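PDB 1Q9J: Phthiocerol/phthiodiolone dimycocerosyl transferase from Mycobacterium tuberculosis, which probably catalyses the transfer of mycocerosic acids from mycocerosic acid synthase onto phthiocerol, phthiodiolone and phenolphthiocerol, the last step in making these dimycocerosate esters. Local coordinates for residues Ile28-Ile34 and Gly114-Leu118; Leu207-Val213 and Gly366-Ile372; Lys220-Leu226 and Val383-Leu388; Ala243-Leu247 and Thr298-Ala304; Val263-Arg269 and Leu284-Ala288. All blocks are in the same frame, centred on the assembly; numbering follows the deposited sequence.

Contact 1 closes first along the chain. It pairs strand 23-31 with strand 117-123 in the five-stranded sheet, and it is complete before the others open. Contacts 2 and 3 then cross. Contact 2 opens at 207-213 and closes at 366-372, while contact 3 opens at 220-226 and closes at 383-388. Contact 4 lies nested inside both loops and joins helices 237-253 and 300-317. Contact 5 is nested inside contact 4 and pairs strands 260-267 and 285-292. Contacts 3 and 5 both reach the six-stranded sheet. Contact 2 involves strand 360-368, which lies beside strand 23-31 of contact 1 in the five-stranded sheet.

Contact 1. Residues Ile28-Ile34 and Gly114-Leu118; sequences IQLRGVI and GGAEL
I28 N donates to L118 O at 2.7 Å, in the carbonyl plane, and L118 N returns the bond to I28 O at 3.0 Å. This hydrogen-bonded pair belongs to an antiparallel beta ladder between strands 23-31 and 117-123 of the five-stranded mixed sheet. Beyond the paired residues, L30 N bonds to A116 O at 2.7 Å. Q29 and E117, a non-hydrogen-bonded pair, share one face. Their amide and carboxylate planes stand 84° apart. CG of Q29 lies anti to its backbone N (chi1 179°), and a bend at chi2 brings NE2 to the carbonyl O of L30. The resulting bond, Q29 NE2 to L30 O, is 2.9 Å long and stays within the 28-34 segment. It is bent, with an N-H...O angle of 133°. I28 and L118 share the other face, where both meet F140 of helix 129-148. The R31 guanidinium makes a salt bridge with E362 of strand 360-368, the neighbour on the other side of strand 23-31. Past the ladder the chain turns away from the sheet, and I34 CD1 lies 4.1 Å from A116 CB.

Contact 2. Residues Leu207-Val213 and Gly366-Ile372; sequences LPQAVPV and GQFYCSI
A210 lies over one face of the Y369 ring, with A210 CA 3.9 Å from the ring centroid and A210 CB 3.5 Å from Y369 CE2. Here the loop leading into 213-216, an edge strand of the six-stranded sheet, runs beside the end of 360-368, an edge strand of the five-stranded sheet. The contact thus lies where the two sheets meet. Two backbone bonds hold it: V211 N to F368 O at 3.1 Å and Q209 N to C370 O at 3.2 Å. Both donors sit above the carbonyl planes. V211 CG2 meets F368 CB at 3.8 Å and also reaches C370 SG. Further out, Y121 meets the Y369 ring edge-to-face, and F331 does the same with F368. The side chain of F368 is about 5 Å from that of H124, the probable proton acceptor of the HHxxxDG motif, so the contact borders the active site. On the strand side, the V213 and Q367 side chains meet at an angle, with V213 CG2 3.6 Å from Q367 CG.

Contact 3. Residues Lys220-Leu226 and Val383-Leu388; sequences KQQTSDL and VYAGQL
K220 begins the first turn of helix 220-230, which packs against a beta hairpin. The hairpin is formed by two inner strands of the six-stranded sheet, 378-384 and 387-393, joined through a type I' turn from Y384 to Q387. K220 CG lies 3.8 Å from Q387 CG. The two chains run side by side and point the same way, and the K220 amine leads away from the hairpin. K220 CA also sits near the carbonyl O of G386. T223 carries the polar part of the contact. Its OG1 accepts from L388 N at 3.1 Å, with an N-H...O angle of 159°. The hydroxyl also bonds to S219 O just before the helix, so it links the start of the helix to the returning strand. OG1 lies beside T223's own backbone N, opposite the carbonyl carbon (chi1 -55°), which places CG2 anti to that N. This methyl, T223 CG2, lies 4.3 Å from V383 CG1. L226, about one turn after T223, closes the contact in apolar fashion. L388 leans to it from the strand, and both leucines also meet L410 of helix 399-412. L237 and V241 of helix 237-253 touch L226 and L388 respectively. The two leucines cross at their methyl ends, with L226 CD2 3.9 Å from L388 CD2.

Contact 4. Residues Ala243-Leu247 and Thr298-Ala304; sequences AAILL and TDIVDLA
Helix segments 243-247 and 300-304 pass each other at a steep angle of 105°, with axes 9.6 Å apart at closest approach. A243 and A304 are the nearest pair of CA atoms. D299 caps the second helix at its N-cap position: its OD1 accepts from D302 N at 3.3 Å and also bonds to the hydroxyl of Y417. The side-chain contacts between the helices are made by carbon atoms, including the methyl of T298, whose OG1 bonds to G295 N. I300 CD1 touches both A243 CB and L247 CD1, and also lies 3.8 Å from A244 N. L247 and I300 cross at an angle to each other. L303 approaches from the next turn. Its CG lies anti to the backbone N (chi1 -174°), and this sends CD2 toward the first helix. There L303 CD2 lies 4.0 Å from L246 CB. L247 and L303 slide past each other in opposite directions. A243 CB is 4.2 Å from A304 CB, so two alanines lie at the closest backbone approach. Around the contact, L246 rests on I260, Y262 and A292, and L303 rests on Y290, so both helices pack on the six-stranded sheet. R312, probably important for recognising the carrier domain of mycocerosic acid synthase, lies further along helix 300-317, its side chain about 10 Å from that of A304. The fit depends on van der Waals contact between carbon atoms in a buried interface.

Contact 5. Residues Val263-Arg269 and Leu284-Ala288; sequences VYPVDLR and LLGAA
L284 packs tightly against R269 and L268 at the L284 end of this antiparallel strand pair. L284 CB lies over one face of the R269 guanidinium, 3.4 Å from R269 NH1, and L284 CD2 meets R269 CG. L284 CG is 3.8 Å from L268 CB, and M164 lies against both leucines. L268 N donates to L284 O at 3.0 Å, a backbone bond just beyond the ladder in which Y264 pairs with A288 and V266 with G286. A288 N to Y264 O, 3.0 Å, is nearly straight at 176°. P265, D267 and L285 are partly exposed, and the packing is looser at P265, whose CB is 4.2 Å from L285 CD1. On the other face Y264 and V266 flank A288, and L311 of helix 300-317 packs on all three. With CG between the backbone N and the carbonyl carbon (chi1 54°), the Y264 ring swings over A288 CB. The methyl sits 4.0 Å from the ring centroid. D267 OD1 closes an Asx turn by accepting from R269 N, and it takes R269 NH1 at 2.9 Å from the opposite face of its carboxylate. R269 NH1 also forms a salt bridge with D128, while R269 NH2 bonds to P278 O. L284 N donates to D128 as well. These bonds hold D128, which probably helps to organise the active site around H124, consistent with second-shell support for the catalytic centre.

Contact 1. Residues Ile28-Ile34 and Gly114-Leu118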
# COMPACT_ATOMS: atom_id res chain seq x y z
N ILE A 28 10.84 -0.36 10.07
CA ILE A 28 12.13 0.17 9.72
C ILE A 28 13.18 -0.47 10.62
O ILE A 28 13.16 -0.28 11.85
CB ILE A 28 12.20 1.70 9.92
CG1 ILE A 28 11.14 2.39 9.08
CG2 ILE A 28 13.57 2.21 9.57
CD1 ILE A 28 9.80 2.55 9.78
N GLN A 29 14.09 -1.23 10.03
CA GLN A 29 15.16 -1.87 10.79
C GLN A 29 16.21 -0.79 11.04
O GLN A 29 16.72 -0.20 10.10
CB GLN A 29 15.76 -3.01 9.97
CG GLN A 29 16.90 -3.70 10.67
CD GLN A 29 16.57 -4.04 12.11
OE1 GLN A 29 15.58 -4.72 12.38
NE2 GLN A 29 17.39 -3.55 13.04
N LEU A 30 16.54 -0.52 12.30
CA LEU A 30 17.53 0.52 12.57
C LEU A 30 18.86 0.02 13.13
O LEU A 30 19.01 -1.15 13.49
CB LEU A 30 16.94 1.56 13.52
CG LEU A 30 15.63 2.20 13.05
CD1 LEU A 30 15.09 3.13 14.13
CD2 LEU A 30 15.87 2.95 11.76
N ARG A 31 19.82 0.94 13.17
CA ARG A 31 21.16 0.68 13.69
C ARG A 31 21.67 1.96 14.33
O ARG A 31 21.91 2.95 13.65
CB ARG A 31 22.12 0.24 12.59
CG ARG A 31 23.57 0.20 13.07
CD ARG A 31 24.43 -0.72 12.23
NE ARG A 31 24.79 -0.14 10.94
CZ ARG A 31 24.89 -0.83 9.82
NH1 ARG A 31 24.65 -2.14 9.82
NH2 ARG A 31 25.24 -0.22 8.69
N GLY A 32 21.83 1.92 15.65
CA GLY A 32 22.30 3.10 16.36
C GLY A 32 21.51 3.29 17.65
O GLY A 32 20.83 2.38 18.12
N VAL A 33 21.60 4.49 18.21
CA VAL A 33 20.92 4.80 19.46
C VAL A 33 19.56 5.49 19.29
O VAL A 33 19.48 6.63 18.82
CB VAL A 33 21.82 5.66 20.37
CG1 VAL A 33 21.13 5.95 21.70
CG2 VAL A 33 23.14 4.94 20.60
N ILE A 34 18.50 4.79 19.69
CA ILE A 34 17.14 5.30 19.61
C ILE A 34 16.79 6.06 20.88
O ILE A 34 16.56 5.46 21.92
CB ILE A 34 16.13 4.13 19.43
CG1 ILE A 34 16.19 3.60 18.01
CG2 ILE A 34 14.72 4.58 19.76
CD1 ILE A 34 17.46 2.90 17.69
N GLY A 114 22.77 -3.17 17.70
CA GLY A 114 23.20 -1.87 17.24
C GLY A 114 21.99 -0.96 17.15
O GLY A 114 21.99 0.16 17.67
N GLY A 115 20.95 -1.44 16.48
CA GLY A 115 19.74 -0.66 16.33
C GLY A 115 18.51 -1.49 16.65
O GLY A 115 18.59 -2.71 16.76
N ALA A 116 17.38 -0.80 16.78
CA ALA A 116 16.10 -1.42 17.10
C ALA A 116 15.21 -1.55 15.87
O ALA A 116 15.65 -1.31 14.75
CB ALA A 116 15.39 -0.59 18.16
N GLU A 117 13.96 -1.95 16.08
CA GLU A 117 12.99 -2.08 14.99
C GLU A 117 11.81 -1.16 15.27
O GLU A 117 11.12 -1.31 16.27
CB GLU A 117 12.46 -3.50 14.86
CG GLU A 117 13.50 -4.56 14.63
CD GLU A 117 12.89 -5.94 14.45
OE1 GLU A 117 13.64 -6.94 14.50
OE2 GLU A 117 11.65 -6.02 14.24
N LEU A 118 11.58 -0.21 14.37
CA LEU A 118 10.46 0.71 14.51
C LEU A 118 9.36 0.15 13.64
O LEU A 118 9.59 -0.20 12.48
CB LEU A 118 10.85 2.11 14.03
CG LEU A 118 9.87 3.23 14.34
CD1 LEU A 118 9.67 3.33 15.84
CD2 LEU A 118 10.41 4.54 13.79

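Contact 2. Residues Leu207-Val213 and Gly366-Ile372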
# COMPACT_ATOMS: atom_id res chain seq x y z
N LEU A 207 -10.23 -11.22 15.44
CA LEU A 207 -8.83 -10.84 15.59
C LEU A 207 -8.06 -11.02 14.28
O LEU A 207 -8.21 -12.04 13.59
CB LEU A 207 -8.19 -11.65 16.72
CG LEU A 207 -8.71 -13.07 16.98
CD1 LEU A 207 -8.14 -14.03 15.95
CD2 LEU A 207 -8.30 -13.51 18.38
N PRO A 208 -7.26 -10.01 13.91
CA PRO A 208 -6.43 -9.94 12.71
C PRO A 208 -5.14 -10.71 12.85
O PRO A 208 -4.51 -10.65 13.91
CB PRO A 208 -6.17 -8.44 12.54
CG PRO A 208 -7.21 -7.77 13.40
CD PRO A 208 -7.28 -8.70 14.58
N GLN A 209 -4.73 -11.42 11.80
CA GLN A 209 -3.48 -12.17 11.83
C GLN A 209 -2.60 -11.73 10.64
O GLN A 209 -3.10 -11.51 9.53
CB GLN A 209 -3.74 -13.69 11.75
CG GLN A 209 -4.72 -14.30 12.81
CD GLN A 209 -4.13 -14.46 14.21
OE1 GLN A 209 -3.08 -15.08 14.40
NE2 GLN A 209 -4.82 -13.92 15.21
N ALA A 210 -1.30 -11.59 10.88
CA ALA A 210 -0.33 -11.18 9.86
C ALA A 210 -0.55 -11.92 8.55
O ALA A 210 -0.98 -13.07 8.55
CB ALA A 210 1.09 -11.43 10.36
N VAL A 211 -0.26 -11.27 7.43
CA VAL A 211 -0.42 -11.92 6.14
C VAL A 211 0.96 -12.40 5.67
O VAL A 211 1.94 -11.67 5.73
CB VAL A 211 -1.03 -10.94 5.09
CG1 VAL A 211 -1.35 -11.67 3.80
CG2 VAL A 211 -2.28 -10.31 5.66
N PRO A 212 1.05 -13.67 5.23
CA PRO A 212 2.36 -14.13 4.77
C PRO A 212 2.88 -13.23 3.66
O PRO A 212 2.13 -12.84 2.76
CB PRO A 212 2.08 -15.57 4.32
CG PRO A 212 0.60 -15.57 4.00
CD PRO A 212 0.03 -14.72 5.09
N VAL A 213 4.17 -12.88 3.74
CA VAL A 213 4.82 -12.03 2.75
C VAL A 213 6.18 -12.56 2.32
O VAL A 213 7.11 -12.61 3.12
CB VAL A 213 5.10 -10.60 3.27
CG1 VAL A 213 5.77 -9.77 2.17
CG2 VAL A 213 3.81 -9.94 3.74
N GLY A 366 7.19 -3.90 4.50
CA GLY A 366 5.80 -3.57 4.69
C GLY A 366 5.00 -4.85 4.73
O GLY A 366 5.30 -5.81 4.02
N GLN A 367 3.97 -4.87 5.56
CA GLN A 367 3.15 -6.06 5.66
C GLN A 367 1.76 -5.69 6.12
O GLN A 367 1.55 -4.66 6.75
CB GLN A 367 3.78 -7.04 6.65
CG GLN A 367 3.01 -8.33 6.84
CD GLN A 367 3.72 -9.31 7.76
OE1 GLN A 367 3.34 -10.48 7.86
NE2 GLN A 367 4.76 -8.83 8.45
N PHE A 368 0.80 -6.54 5.78
CA PHE A 368 -0.58 -6.32 6.16
C PHE A 368 -0.95 -7.24 7.32
O PHE A 368 -0.25 -8.22 7.60
CB PHE A 368 -1.51 -6.61 4.98
CG PHE A 368 -1.25 -5.74 3.78
CD1 PHE A 368 -1.04 -6.32 2.53
CD2 PHE A 368 -1.24 -4.35 3.89
CE1 PHE A 368 -0.81 -5.52 1.42
CE2 PHE A 368 -1.02 -3.55 2.78
CZ PHE A 368 -0.80 -4.14 1.54
N TYR A 369 -2.05 -6.91 8.00
CA TYR A 369 -2.54 -7.73 9.10
C TYR A 369 -4.04 -7.85 9.05
O TYR A 369 -4.69 -7.73 10.07
CB TYR A 369 -2.15 -7.13 10.45
CG TYR A 369 -0.73 -7.39 10.85
CD1 TYR A 369 0.33 -6.72 10.23
CD2 TYR A 369 -0.42 -8.29 11.88
CE1 TYR A 369 1.65 -6.94 10.62
CE2 TYR A 369 0.89 -8.52 12.27
CZ TYR A 369 1.92 -7.84 11.64
OH TYR A 369 3.22 -8.03 12.03
N CYS A 370 -4.60 -8.08 7.87
CA CYS A 370 -6.04 -8.24 7.80
C CYS A 370 -6.46 -9.49 8.58
O CYS A 370 -5.62 -10.33 8.93
CB CYS A 370 -6.49 -8.32 6.34
SG CYS A 370 -5.50 -9.41 5.33
N SER A 371 -7.75 -9.61 8.87
CA SER A 371 -8.23 -10.77 9.62
C SER A 371 -8.14 -12.04 8.78
O SER A 371 -8.34 -12.01 7.57
CB SER A 371 -9.67 -10.54 10.11
OG SER A 371 -10.58 -10.42 9.03
N ILE A 372 -7.81 -13.16 9.43
CA ILE A 372 -7.68 -14.47 8.77
C ILE A 372 -8.75 -14.66 7.70
O ILE A 372 -9.82 -14.05 7.76
CB ILE A 372 -7.80 -15.64 9.82
CG1 ILE A 372 -6.46 -15.84 10.54
CG2 ILE A 372 -8.23 -16.94 9.16
CD1 ILE A 372 -5.36 -16.45 9.68

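Contact 3. Residues Lys220-Leu226 and Val383-Leu388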
# COMPACT_ATOMS: atom_id res chain seq x y z
N LYS A 220 22.37 -4.47 -6.88
CA LYS A 220 22.46 -3.09 -7.35
C LYS A 220 22.68 -3.10 -8.85
O LYS A 220 22.20 -2.23 -9.57
CB LYS A 220 23.63 -2.38 -6.66
CG LYS A 220 23.44 -2.14 -5.17
CD LYS A 220 24.77 -2.04 -4.45
CE LYS A 220 25.49 -3.40 -4.43
NZ LYS A 220 26.82 -3.36 -3.75
N GLN A 221 23.40 -4.11 -9.34
CA GLN A 221 23.65 -4.22 -10.77
C GLN A 221 22.43 -4.70 -11.54
O GLN A 221 21.95 -4.00 -12.42
CB GLN A 221 24.83 -5.14 -11.05
CG GLN A 221 26.14 -4.40 -11.31
CD GLN A 221 25.97 -3.20 -12.24
OE1 GLN A 221 25.67 -2.09 -11.79
NE2 GLN A 221 26.14 -3.42 -13.54
N GLN A 222 21.94 -5.89 -11.21
CA GLN A 222 20.77 -6.43 -11.91
C GLN A 222 19.65 -5.41 -12.01
O GLN A 222 18.86 -5.44 -12.96
CB GLN A 222 20.24 -7.67 -11.20
CG GLN A 222 21.07 -8.90 -11.36
CD GLN A 222 20.57 -10.00 -10.46
OE1 GLN A 222 20.54 -9.84 -9.24
NE2 GLN A 222 20.16 -11.11 -11.05
N THR A 223 19.56 -4.51 -11.04
CA THR A 223 18.52 -3.48 -11.07
C THR A 223 18.88 -2.55 -12.22
O THR A 223 18.12 -2.43 -13.19
CB THR A 223 18.46 -2.69 -9.72
OG1 THR A 223 18.30 -3.60 -8.63
CG2 THR A 223 17.27 -1.73 -9.72
N SER A 224 20.06 -1.93 -12.14
CA SER A 224 20.55 -1.00 -13.17
C SER A 224 20.42 -1.55 -14.59
O SER A 224 20.22 -0.80 -15.54
CB SER A 224 22.02 -0.65 -12.90
OG SER A 224 22.13 0.10 -11.70
N ASP A 225 20.53 -2.87 -14.71
CA ASP A 225 20.40 -3.56 -15.98
C ASP A 225 18.96 -3.51 -16.44
O ASP A 225 18.67 -3.26 -17.61
CB ASP A 225 20.83 -5.02 -15.83
CG ASP A 225 22.31 -5.24 -16.12
OD1 ASP A 225 23.15 -4.45 -15.64
OD2 ASP A 225 22.61 -6.22 -16.84
N LEU A 226 18.05 -3.76 -15.50
CA LEU A 226 16.63 -3.75 -15.82
C LEU A 226 16.19 -2.31 -16.09
O LEU A 226 15.33 -2.06 -16.93
CB LEU A 226 15.81 -4.36 -14.67
CG LEU A 226 14.37 -4.77 -15.00
CD1 LEU A 226 14.36 -5.76 -16.15
CD2 LEU A 226 13.72 -5.39 -13.77
N VAL A 383 12.13 -0.00 -5.23
CA VAL A 383 13.56 0.05 -5.38
C VAL A 383 14.18 0.64 -4.13
O VAL A 383 14.14 1.85 -3.90
CB VAL A 383 13.95 0.86 -6.61
CG1 VAL A 383 15.46 0.86 -6.80
CG2 VAL A 383 13.25 0.27 -7.82
N TYR A 384 14.75 -0.24 -3.32
CA TYR A 384 15.38 0.14 -2.08
C TYR A 384 16.87 0.21 -2.32
O TYR A 384 17.45 -0.71 -2.89
CB TYR A 384 15.07 -0.90 -0.99
CG TYR A 384 15.51 -0.50 0.40
CD1 TYR A 384 14.64 0.17 1.26
CD2 TYR A 384 16.81 -0.73 0.84
CE1 TYR A 384 15.07 0.61 2.52
CE2 TYR A 384 17.25 -0.29 2.09
CZ TYR A 384 16.37 0.38 2.92
OH TYR A 384 16.82 0.86 4.13
N ALA A 385 17.48 1.32 -1.91
CA ALA A 385 18.92 1.48 -2.06
C ALA A 385 19.39 1.09 -3.46
O ALA A 385 20.43 0.44 -3.62
CB ALA A 385 19.64 0.64 -1.02
N GLY A 386 18.61 1.48 -4.46
CA GLY A 386 18.97 1.14 -5.83
C GLY A 386 18.88 -0.35 -6.11
O GLY A 386 19.60 -0.88 -6.95
N GLN A 387 17.98 -1.03 -5.41
CA GLN A 387 17.79 -2.46 -5.61
C GLN A 387 16.29 -2.73 -5.68
O GLN A 387 15.54 -2.35 -4.79
CB GLN A 387 18.41 -3.24 -4.44
CG GLN A 387 19.81 -2.75 -4.07
CD GLN A 387 20.40 -3.49 -2.87
OE1 GLN A 387 20.54 -4.72 -2.89
NE2 GLN A 387 20.75 -2.75 -1.81
N LEU A 388 15.88 -3.37 -6.76
CA LEU A 388 14.48 -3.70 -6.95
C LEU A 388 14.09 -4.80 -5.99
O LEU A 388 14.86 -5.73 -5.77
CB LEU A 388 14.21 -4.17 -8.38
CG LEU A 388 12.83 -4.81 -8.57
CD1 LEU A 388 11.74 -3.83 -8.20
CD2 LEU A 388 12.67 -5.28 -9.99

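Contact 4. Residues Ala243-Leu247 and Thr298-Ala304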
# COMPACT_ATOMS: atom_id res chain seq x y z
N ALA A 243 4.70 -6.73 -16.59
CA ALA A 243 4.75 -7.66 -17.71
C ALA A 243 5.33 -8.97 -17.17
O ALA A 243 4.72 -10.03 -17.31
CB ALA A 243 5.64 -7.09 -18.80
N ALA A 244 6.49 -8.88 -16.54
CA ALA A 244 7.13 -10.06 -15.97
C ALA A 244 6.14 -10.83 -15.09
O ALA A 244 6.04 -12.06 -15.17
CB ALA A 244 8.36 -9.67 -15.16
N ILE A 245 5.42 -10.12 -14.25
CA ILE A 245 4.44 -10.75 -13.37
C ILE A 245 3.34 -11.42 -14.20
O ILE A 245 3.02 -12.59 -14.00
CB ILE A 245 3.82 -9.69 -12.43
CG1 ILE A 245 4.88 -9.21 -11.46
CG2 ILE A 245 2.63 -10.26 -11.68
CD1 ILE A 245 4.50 -7.99 -10.72
N LEU A 246 2.76 -10.67 -15.14
CA LEU A 246 1.69 -11.19 -15.97
C LEU A 246 2.10 -12.38 -16.84
O LEU A 246 1.31 -13.31 -17.04
CB LEU A 246 1.11 -10.07 -16.84
CG LEU A 246 0.21 -9.08 -16.10
CD1 LEU A 246 -0.01 -7.84 -16.94
CD2 LEU A 246 -1.11 -9.75 -15.76
N LEU A 247 3.32 -12.37 -17.36
CA LEU A 247 3.80 -13.48 -18.17
C LEU A 247 3.81 -14.73 -17.31
O LEU A 247 3.12 -15.72 -17.61
CB LEU A 247 5.20 -13.20 -18.70
CG LEU A 247 5.24 -12.15 -19.80
CD1 LEU A 247 6.66 -11.92 -20.24
CD2 LEU A 247 4.38 -12.62 -20.96
N THR A 298 3.83 -13.81 -26.96
CA THR A 298 3.71 -12.46 -26.41
C THR A 298 5.05 -11.92 -25.95
O THR A 298 5.78 -12.58 -25.22
CB THR A 298 2.73 -12.43 -25.25
OG1 THR A 298 1.42 -12.77 -25.73
CG2 THR A 298 2.70 -11.05 -24.63
N ASP A 299 5.35 -10.70 -26.38
CA ASP A 299 6.62 -10.06 -26.03
C ASP A 299 6.51 -9.11 -24.85
O ASP A 299 5.51 -8.40 -24.68
CB ASP A 299 7.18 -9.34 -27.25
CG ASP A 299 8.48 -8.63 -26.96
OD1 ASP A 299 8.45 -7.40 -26.77
OD2 ASP A 299 9.53 -9.31 -26.93
N ILE A 300 7.55 -9.09 -24.02
CA ILE A 300 7.61 -8.23 -22.85
C ILE A 300 7.23 -6.80 -23.16
O ILE A 300 6.21 -6.31 -22.68
CB ILE A 300 9.03 -8.29 -22.20
CG1 ILE A 300 9.05 -9.37 -21.12
CG2 ILE A 300 9.43 -6.95 -21.61
CD1 ILE A 300 8.15 -9.08 -19.95
N VAL A 301 8.05 -6.12 -23.96
CA VAL A 301 7.79 -4.74 -24.31
C VAL A 301 6.40 -4.58 -24.92
O VAL A 301 5.70 -3.62 -24.61
CB VAL A 301 8.83 -4.22 -25.30
CG1 VAL A 301 8.72 -2.71 -25.42
CG2 VAL A 301 10.22 -4.62 -24.84
N ASP A 302 5.99 -5.50 -25.77
CA ASP A 302 4.67 -5.41 -26.38
C ASP A 302 3.60 -5.29 -25.31
O ASP A 302 2.75 -4.41 -25.36
CB ASP A 302 4.40 -6.64 -27.26
CG ASP A 302 4.56 -6.35 -28.75
OD1 ASP A 302 5.69 -6.01 -29.17
OD2 ASP A 302 3.55 -6.46 -29.49
N LEU A 303 3.66 -6.19 -24.33
CA LEU A 303 2.70 -6.22 -23.21
C LEU A 303 2.85 -4.97 -22.34
O LEU A 303 1.88 -4.27 -22.08
CB LEU A 303 2.93 -7.48 -22.37
CG LEU A 303 1.96 -7.80 -21.25
CD1 LEU A 303 0.58 -8.04 -21.82
CD2 LEU A 303 2.45 -9.01 -20.48
N ALA A 304 4.08 -4.71 -21.90
CA ALA A 304 4.36 -3.56 -21.06
C ALA A 304 3.79 -2.27 -21.64
O ALA A 304 3.09 -1.53 -20.95
CB ALA A 304 5.86 -3.42 -20.87

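Contact 5. Residues Val263-Arg269 and Leu284-Ala288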
# COMPACT_ATOMS: atom_id res chain seq x y z
N VAL A 263 -5.05 -5.64 -12.31
CA VAL A 263 -5.53 -4.44 -11.65
C VAL A 263 -4.43 -3.84 -10.78
O VAL A 263 -3.72 -4.55 -10.07
CB VAL A 263 -6.74 -4.72 -10.74
CG1 VAL A 263 -7.23 -3.41 -10.14
CG2 VAL A 263 -7.85 -5.39 -11.51
N TYR A 264 -4.27 -2.52 -10.87
CA TYR A 264 -3.26 -1.84 -10.06
C TYR A 264 -3.81 -0.49 -9.62
O TYR A 264 -4.78 0.03 -10.18
CB TYR A 264 -1.93 -1.69 -10.81
CG TYR A 264 -2.03 -1.03 -12.16
CD1 TYR A 264 -1.37 0.17 -12.42
CD2 TYR A 264 -2.78 -1.60 -13.18
CE1 TYR A 264 -1.47 0.78 -13.66
CE2 TYR A 264 -2.89 -1.00 -14.42
CZ TYR A 264 -2.23 0.19 -14.66
OH TYR A 264 -2.35 0.80 -15.90
N PRO A 265 -3.18 0.10 -8.59
CA PRO A 265 -3.60 1.39 -8.05
C PRO A 265 -3.23 2.62 -8.87
O PRO A 265 -2.24 2.62 -9.59
CB PRO A 265 -2.93 1.40 -6.68
CG PRO A 265 -1.61 0.73 -6.98
CD PRO A 265 -2.02 -0.44 -7.85
N VAL A 266 -4.06 3.67 -8.79
CA VAL A 266 -3.80 4.95 -9.46
C VAL A 266 -4.21 6.05 -8.50
O VAL A 266 -5.40 6.27 -8.23
CB VAL A 266 -4.60 5.14 -10.78
CG1 VAL A 266 -4.34 6.55 -11.33
CG2 VAL A 266 -4.19 4.11 -11.82
N ASP A 267 -3.20 6.76 -7.97
CA ASP A 267 -3.45 7.84 -7.02
C ASP A 267 -4.16 9.01 -7.71
O ASP A 267 -3.55 9.78 -8.45
CB ASP A 267 -2.12 8.32 -6.40
CG ASP A 267 -2.32 8.99 -5.05
OD1 ASP A 267 -3.48 9.36 -4.72
OD2 ASP A 267 -1.32 9.17 -4.31
N LEU A 268 -5.44 9.13 -7.44
CA LEU A 268 -6.22 10.20 -8.02
C LEU A 268 -5.79 11.58 -7.51
O LEU A 268 -6.31 12.61 -7.94
CB LEU A 268 -7.72 9.96 -7.73
CG LEU A 268 -8.26 8.69 -8.40
CD1 LEU A 268 -9.76 8.57 -8.22
CD2 LEU A 268 -7.91 8.74 -9.88
N ARG A 269 -4.83 11.62 -6.59
CA ARG A 269 -4.38 12.90 -6.04
C ARG A 269 -3.74 13.79 -7.10
O ARG A 269 -3.90 15.01 -7.05
CB ARG A 269 -3.40 12.67 -4.90
CG ARG A 269 -4.03 12.15 -3.62
CD ARG A 269 -2.95 11.83 -2.56
NE ARG A 269 -3.52 11.42 -1.27
CZ ARG A 269 -4.06 10.23 -1.01
NH1 ARG A 269 -4.13 9.29 -1.94
NH2 ARG A 269 -4.56 9.98 0.20
N LEU A 284 -7.39 7.38 -1.63
CA LEU A 284 -7.73 7.95 -2.91
C LEU A 284 -6.97 7.23 -4.03
O LEU A 284 -6.32 7.85 -4.87
CB LEU A 284 -7.40 9.45 -2.94
CG LEU A 284 -8.14 10.28 -4.01
CD1 LEU A 284 -9.60 10.44 -3.62
CD2 LEU A 284 -7.49 11.63 -4.16
N LEU A 285 -7.02 5.90 -4.01
CA LEU A 285 -6.36 5.15 -5.04
C LEU A 285 -7.39 4.52 -5.96
O LEU A 285 -8.16 3.64 -5.55
CB LEU A 285 -5.46 4.07 -4.44
CG LEU A 285 -4.34 4.61 -3.55
CD1 LEU A 285 -3.53 3.45 -3.01
CD2 LEU A 285 -3.44 5.58 -4.31
N GLY A 286 -7.44 5.01 -7.19
CA GLY A 286 -8.38 4.47 -8.15
C GLY A 286 -7.84 3.15 -8.65
O GLY A 286 -6.65 2.86 -8.48
N ALA A 287 -8.69 2.35 -9.25
CA ALA A 287 -8.27 1.06 -9.77
C ALA A 287 -8.29 1.07 -11.29
O ALA A 287 -9.30 1.42 -11.92
CB ALA A 287 -9.18 -0.05 -9.25
N ALA A 288 -7.17 0.69 -11.87
CA ALA A 288 -7.04 0.63 -13.31
C ALA A 288 -7.11 -0.84 -13.73
O ALA A 288 -6.30 -1.65 -13.29
CB ALA A 288 -5.70 1.24 -13.73